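Local coordinates for protein putative glucarate dehydratase (Pseudomonas fluorescens, PDB 4IT1) that probably dehydrates D-glucarate to 5-dehydro-4-deoxy-D-glucarate as a magnesium-dependent member of the mandelate racemase/muconate lactonizing enzyme family, at residues A[23-37]-A[49-62]. Numbering follows the deposited sequence.
Sequences MKITRVTVTPIAFRD and PFALRSIIEIESDN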
loop_
_atom_site.group_PDB
_atom_site.type_symbol
_atom_site.label_atom_id
_atom_site.label_comp_id
_atom_site.label_asym_id
_atom_site.label_seq_id
_atom_site.Cartn_x
_atom_site.Cartn_y
_atom_site.Cartn_z
ATOM N N MET A 23 -1.300 -22.368 -11.967
ATOM C CA MET A 23 -2.701 -22.622 -11.617
ATOM C C MET A 23 -3.596 -21.605 -12.332
ATOM O O MET A 23 -3.232 -20.431 -12.440
ATOM C CB MET A 23 -2.885 -22.535 -10.106
ATOM C CG MET A 23 -4.310 -22.705 -9.602
ATOM S SD MET A 23 -4.383 -22.061 -7.921
ATOM C CE MET A 23 -6.059 -22.415 -7.416
ATOM N N LYS A 24 -4.755 -22.055 -12.820
ATOM C CA LYS A 24 -5.594 -21.232 -13.700
ATOM C C LYS A 24 -7.096 -21.327 -13.437
ATOM O O LYS A 24 -7.592 -22.352 -12.966
ATOM C CB LYS A 24 -5.270 -21.528 -15.170
ATOM C CG LYS A 24 -4.072 -20.738 -15.674
ATOM C CD LYS A 24 -3.296 -21.438 -16.773
ATOM C CE LYS A 24 -2.093 -20.593 -17.163
ATOM N NZ LYS A 24 -1.238 -21.246 -18.190
ATOM N N ILE A 25 -7.803 -20.234 -13.728
ATOM C CA ILE A 25 -9.251 -20.149 -13.524
ATOM C C ILE A 25 -9.988 -20.850 -14.658
ATOM O O ILE A 25 -9.666 -20.657 -15.834
ATOM C CB ILE A 25 -9.738 -18.682 -13.450
ATOM C CG1 ILE A 25 -9.019 -17.927 -12.328
ATOM C CG2 ILE A 25 -11.248 -18.620 -13.240
ATOM C CD1 ILE A 25 -9.093 -16.419 -12.456
ATOM N N THR A 26 -10.986 -21.651 -14.296
ATOM C CA THR A 26 -11.780 -22.380 -15.284
ATOM C C THR A 26 -13.238 -21.916 -15.348
ATOM O O THR A 26 -13.870 -22.004 -16.400
ATOM C CB THR A 26 -11.747 -23.910 -15.037
ATOM O OG1 THR A 26 -12.210 -24.204 -13.709
ATOM C CG2 THR A 26 -10.336 -24.456 -15.228
ATOM N N ARG A 27 -13.747 -21.474 -14.206
ATOM C CA ARG A 27 -15.152 -21.139 -14.043
ATOM C C ARG A 27 -15.390 -19.788 -13.348
ATOM O O ARG A 27 -14.717 -19.460 -12.386
ATOM C CB ARG A 27 -15.817 -22.249 -13.242
ATOM C CG ARG A 27 -17.249 -22.537 -13.613
ATOM C CD ARG A 27 -18.179 -22.056 -12.517
ATOM N NE ARG A 27 -18.383 -23.062 -11.486
ATOM C CZ ARG A 27 -19.560 -23.606 -11.207
ATOM N NH1 ARG A 27 -20.639 -23.241 -11.884
ATOM N NH2 ARG A 27 -19.662 -24.516 -10.252
ATOM N N VAL A 28 -16.364 -19.026 -13.833
ATOM C CA VAL A 28 -16.815 -17.794 -13.157
ATOM C C VAL A 28 -18.343 -17.707 -13.143
ATOM O O VAL A 28 -18.988 -17.891 -14.174
ATOM C CB VAL A 28 -16.240 -16.516 -13.812
ATOM C CG1 VAL A 28 -16.637 -15.284 -13.011
ATOM C CG2 VAL A 28 -14.720 -16.585 -13.930
ATOM N N THR A 29 -18.915 -17.416 -11.979
ATOM C CA THR A 29 -20.366 -17.378 -11.818
ATOM C C THR A 29 -20.832 -16.147 -11.032
ATOM O O THR A 29 -20.717 -16.088 -9.801
ATOM C CB THR A 29 -20.905 -18.674 -11.167
ATOM O OG1 THR A 29 -20.517 -19.803 -11.958
ATOM C CG2 THR A 29 -22.428 -18.646 -11.056
ATOM N N VAL A 30 -21.366 -15.173 -11.765
ATOM C CA VAL A 30 -21.947 -13.976 -11.173
ATOM C C VAL A 30 -23.452 -14.183 -11.015
ATOM O O VAL A 30 -24.143 -14.534 -11.970
ATOM C CB VAL A 30 -21.658 -12.729 -12.031
ATOM C CG1 VAL A 30 -22.017 -11.466 -11.263
ATOM C CG2 VAL A 30 -20.194 -12.702 -12.459
ATOM N N THR A 31 -23.954 -13.959 -9.807
ATOM C CA THR A 31 -25.315 -14.332 -9.466
ATOM C C THR A 31 -26.018 -13.226 -8.676
ATOM O O THR A 31 -25.692 -12.987 -7.516
ATOM C CB THR A 31 -25.340 -15.669 -8.681
ATOM O OG1 THR A 31 -24.713 -16.696 -9.464
ATOM C CG2 THR A 31 -26.763 -16.089 -8.338
ATOM N N PRO A 32 -26.979 -12.536 -9.316
ATOM C CA PRO A 32 -27.764 -11.492 -8.644
ATOM C C PRO A 32 -28.773 -12.040 -7.636
ATOM O O PRO A 32 -29.349 -13.101 -7.861
ATOM C CB PRO A 32 -28.489 -10.794 -9.798
ATOM C CG PRO A 32 -28.440 -11.749 -10.942
ATOM C CD PRO A 32 -27.183 -12.538 -10.776
ATOM N N ILE A 33 -28.987 -11.307 -6.543
ATOM C CA ILE A 33 -29.900 -11.728 -5.464
ATOM C C ILE A 33 -30.632 -10.559 -4.802
ATOM O O ILE A 33 -30.222 -9.400 -4.921
ATOM C CB ILE A 33 -29.174 -12.515 -4.336
ATOM C CG1 ILE A 33 -28.048 -11.678 -3.717
ATOM C CG2 ILE A 33 -28.644 -13.858 -4.834
ATOM C CD1 ILE A 33 -27.959 -11.803 -2.214
ATOM N N ALA A 34 -31.702 -10.866 -4.078
ATOM C CA ALA A 34 -32.398 -9.842 -3.308
ATOM C C ALA A 34 -32.831 -10.373 -1.958
ATOM O O ALA A 34 -33.217 -11.535 -1.835
ATOM C CB ALA A 34 -33.597 -9.303 -4.076
ATOM N N PHE A 35 -32.777 -9.513 -0.950
ATOM C CA PHE A 35 -33.148 -9.912 0.396
ATOM C C PHE A 35 -34.043 -8.875 1.038
ATOM O O PHE A 35 -33.951 -7.684 0.727
ATOM C CB PHE A 35 -31.908 -10.183 1.263
ATOM C CG PHE A 35 -30.787 -9.192 1.066
ATOM C CD1 PHE A 35 -30.816 -7.946 1.692
ATOM C CD2 PHE A 35 -29.691 -9.516 0.268
ATOM C CE1 PHE A 35 -29.780 -7.037 1.516
ATOM C CE2 PHE A 35 -28.653 -8.615 0.089
ATOM C CZ PHE A 35 -28.698 -7.374 0.717
ATOM N N ARG A 36 -34.918 -9.335 1.924
ATOM C CA ARG A 36 -35.834 -8.442 2.624
ATOM C C ARG A 36 -35.044 -7.345 3.329
ATOM O O ARG A 36 -34.016 -7.606 3.970
ATOM C CB ARG A 36 -36.731 -9.207 3.609
ATOM C CG ARG A 36 -37.406 -10.435 3.001
ATOM C CD ARG A 36 -38.704 -10.828 3.702
ATOM N NE ARG A 36 -38.575 -11.108 5.135
ATOM C CZ ARG A 36 -37.975 -12.177 5.657
ATOM N NH1 ARG A 36 -37.401 -13.086 4.877
ATOM N NH2 ARG A 36 -37.936 -12.330 6.976
ATOM N N ASP A 37 -35.508 -6.113 3.163
ATOM C CA ASP A 37 -34.882 -4.975 3.790
ATOM C C ASP A 37 -35.971 -4.242 4.554
ATOM O O ASP A 37 -37.041 -3.975 4.010
ATOM C CB ASP A 37 -34.257 -4.066 2.726
ATOM C CG ASP A 37 -32.868 -3.565 3.109
ATOM O OD1 ASP A 37 -32.203 -4.196 3.962
ATOM O OD2 ASP A 37 -32.429 -2.542 2.539
ATOM N N PRO A 49 -38.592 -2.433 0.200
ATOM C CA PRO A 49 -38.754 -3.722 0.885
ATOM C C PRO A 49 -37.732 -4.776 0.452
ATOM O O PRO A 49 -37.591 -5.801 1.125
ATOM C CB PRO A 49 -40.177 -4.152 0.508
ATOM C CG PRO A 49 -40.500 -3.373 -0.725
ATOM C CD PRO A 49 -39.810 -2.056 -0.539
ATOM N N PHE A 50 -37.024 -4.523 -0.651
ATOM C CA PHE A 50 -35.916 -5.392 -1.060
ATOM C C PHE A 50 -34.652 -4.600 -1.350
ATOM O O PHE A 50 -34.705 -3.396 -1.600
ATOM C CB PHE A 50 -36.306 -6.284 -2.242
ATOM C CG PHE A 50 -37.498 -7.152 -1.958
ATOM C CD1 PHE A 50 -37.341 -8.390 -1.339
ATOM C CD2 PHE A 50 -38.785 -6.716 -2.270
ATOM C CE1 PHE A 50 -38.444 -9.185 -1.055
ATOM C CE2 PHE A 50 -39.892 -7.508 -1.989
ATOM C CZ PHE A 50 -39.721 -8.745 -1.381
ATOM N N ALA A 51 -33.518 -5.294 -1.284
ATOM C CA ALA A 51 -32.217 -4.712 -1.574
ATOM C C ALA A 51 -31.401 -5.719 -2.375
ATOM O O ALA A 51 -31.505 -6.926 -2.154
ATOM C CB ALA A 51 -31.506 -4.325 -0.283
ATOM N N LEU A 52 -30.597 -5.218 -3.308
ATOM C CA LEU A 52 -29.897 -6.059 -4.277
ATOM C C LEU A 52 -28.429 -6.283 -3.921
ATOM O O LEU A 52 -27.863 -5.570 -3.085
ATOM C CB LEU A 52 -30.002 -5.444 -5.676
ATOM C CG LEU A 52 -31.355 -4.842 -6.089
ATOM C CD1 LEU A 52 -31.260 -4.159 -7.451
ATOM C CD2 LEU A 52 -32.457 -5.894 -6.073
ATOM N N ARG A 53 -27.822 -7.276 -4.572
ATOM C CA ARG A 53 -26.455 -7.701 -4.293
ATOM C C ARG A 53 -26.069 -8.722 -5.344
ATOM O O ARG A 53 -26.940 -9.360 -5.925
ATOM C CB ARG A 53 -26.367 -8.346 -2.899
ATOM C CG ARG A 53 -25.004 -8.246 -2.229
ATOM C CD ARG A 53 -24.812 -6.905 -1.526
ATOM N NE ARG A 53 -23.419 -6.706 -1.129
ATOM C CZ ARG A 53 -22.891 -5.537 -0.776
ATOM N NH1 ARG A 53 -23.631 -4.437 -0.767
ATOM N NH2 ARG A 53 -21.611 -5.471 -0.435
ATOM N N SER A 54 -24.775 -8.871 -5.597
ATOM C CA SER A 54 -24.298 -9.895 -6.517
ATOM C C SER A 54 -23.250 -10.789 -5.854
ATOM O O SER A 54 -22.404 -10.311 -5.090
ATOM C CB SER A 54 -23.732 -9.265 -7.783
ATOM O OG SER A 54 -22.584 -8.499 -7.481
ATOM N N ILE A 55 -23.324 -12.084 -6.157
ATOM C CA ILE A 55 -22.447 -13.095 -5.573
ATOM C C ILE A 55 -21.544 -13.664 -6.663
ATOM O O ILE A 55 -22.017 -14.082 -7.722
ATOM C CB ILE A 55 -23.264 -14.228 -4.917
ATOM C CG1 ILE A 55 -24.411 -13.662 -4.062
ATOM C CG2 ILE A 55 -22.364 -15.168 -4.114
ATOM C CD1 ILE A 55 -23.991 -13.002 -2.764
ATOM N N ILE A 56 -20.241 -13.663 -6.400
ATOM C CA ILE A 56 -19.244 -14.135 -7.356
ATOM C C ILE A 56 -18.659 -15.486 -6.922
ATOM O O ILE A 56 -18.245 -15.653 -5.776
ATOM C CB ILE A 56 -18.101 -13.104 -7.536
ATOM C CG1 ILE A 56 -18.632 -11.764 -8.064
ATOM C CG2 ILE A 56 -17.037 -13.630 -8.487
ATOM C CD1 ILE A 56 -19.201 -10.843 -7.002
ATOM N N GLU A 57 -18.644 -16.445 -7.846
ATOM C CA GLU A 57 -17.979 -17.735 -7.651
ATOM C C GLU A 57 -16.835 -17.877 -8.640
ATOM O O GLU A 57 -17.018 -17.684 -9.838
ATOM C CB GLU A 57 -18.955 -18.888 -7.877
ATOM C CG GLU A 57 -19.243 -19.747 -6.659
ATOM C CD GLU A 57 -19.875 -21.091 -7.013
ATOM O OE1 GLU A 57 -20.005 -21.937 -6.105
ATOM O OE2 GLU A 57 -20.240 -21.311 -8.191
ATOM N N ILE A 58 -15.655 -18.206 -8.132
ATOM C CA ILE A 58 -14.517 -18.532 -8.984
ATOM C C ILE A 58 -14.121 -19.985 -8.722
ATOM O O ILE A 58 -14.251 -20.476 -7.601
ATOM C CB ILE A 58 -13.315 -17.593 -8.730
ATOM C CG1 ILE A 58 -13.733 -16.121 -8.854
ATOM C CG2 ILE A 58 -12.145 -17.915 -9.656
ATOM C CD1 ILE A 58 -14.124 -15.678 -10.248
ATOM N N GLU A 59 -13.664 -20.668 -9.765
ATOM C CA GLU A 59 -13.174 -22.030 -9.633
ATOM C C GLU A 59 -11.906 -22.184 -10.460
ATOM O O GLU A 59 -11.751 -21.565 -11.521
ATOM C CB GLU A 59 -14.239 -23.046 -10.063
ATOM C CG GLU A 59 -13.984 -24.475 -9.592
ATOM C CD GLU A 59 -14.763 -25.515 -10.384
ATOM O OE1 GLU A 59 -15.585 -26.234 -9.774
ATOM O OE2 GLU A 59 -14.553 -25.613 -11.614
ATOM N N SER A 60 -11.002 -23.014 -9.953
ATOM C CA SER A 60 -9.706 -23.243 -10.571
ATOM C C SER A 60 -9.623 -24.654 -11.146
ATOM O O SER A 60 -10.456 -25.506 -10.817
ATOM C CB SER A 60 -8.616 -23.044 -9.523
ATOM O OG SER A 60 -8.963 -23.695 -8.306
ATOM N N ASP A 61 -8.614 -24.896 -11.987
ATOM C CA ASP A 61 -8.388 -26.212 -12.607
ATOM C C ASP A 61 -8.150 -27.356 -11.607
ATOM O O ASP A 61 -8.345 -28.525 -11.942
ATOM C CB ASP A 61 -7.248 -26.153 -13.641
ATOM C CG ASP A 61 -5.922 -25.675 -13.050
ATOM O OD1 ASP A 61 -5.765 -25.648 -11.807
ATOM O OD2 ASP A 61 -5.019 -25.329 -13.846
ATOM N N ASN A 62 -7.729 -27.006 -10.392
ATOM C CA ASN A 62 -7.487 -27.975 -9.322
ATOM C C ASN A 62 -8.573 -27.992 -8.238
ATOM O O ASN A 62 -8.329 -28.424 -7.107
ATOM C CB ASN A 62 -6.086 -27.787 -8.708
ATOM C CG ASN A 62 -5.784 -26.342 -8.321
ATOM O OD1 ASN A 62 -4.623 -25.976 -8.134
ATOM N ND2 ASN A 62 -6.818 -25.517 -8.198
#
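Phe35 lays one face of its ring over the backbone of Ala51, whose O lies over the ring centre, 3.8 Å above its plane. The ring's CE1 meets Ala51 CB at 3.7 Å, and CE2 lies 3.8 Å from Arg53 CB. A first torsion of 41° wedges CG between the backbone N and the carbonyl carbon and so folds the ring back across the partner strand. Ala51 O is shared, since it also accepts the N-H of Phe35. Beside this ring, Ile33 touches Arg53 CB through CG1 and CD1, and its CD1 reaches the ring edge in plane. On the sheet face that carries Phe35 and Ile33, Thr29 and Glu57 lie side by side. Glu57 OE2 sits over the centre of the Arg27 guanidinium, 3.9 Å from NH2; this long salt bridge works by charge alone, with no N-H aimed at the oxygen. On the opposite face of the sheet, Ile58 CD1 lies 3.8 Å from both CG1 and CG2 of Val28.

Paired backbone hydrogen bonds carry the antiparallel ladder, the axes running at 157°, the return bond from Arg53 N to Ile33 O being weak. At Glu59 the register slips by one in a classic beta bulge: Thr26 N donates to Glu59 O at 2.9 Å, and Arg27 N donates to the same O weakly. The ladder continues past the strand ends, with Asp61 N to Lys24 O and Asp37 N to Pro49 O.

The hairpin is the first two strands of the three-stranded sheet in the N-terminal capping domain of the enolase superfamily, which packs against the C-terminal barrel holding the magnesium site; 65-70 bonds to the far side of 50-60. The Arg53 side chain salt-bridges Glu69 and hydrogen-bonds Ser350; it lies about 8 Å from the side chain of His342, a predicted proton acceptor. Ile25, Ile56 and Ile58 pack on helix 128-148, Val28 and Val30 on helix 74-87, while Thr31 and Glu57 touch helix 408-421.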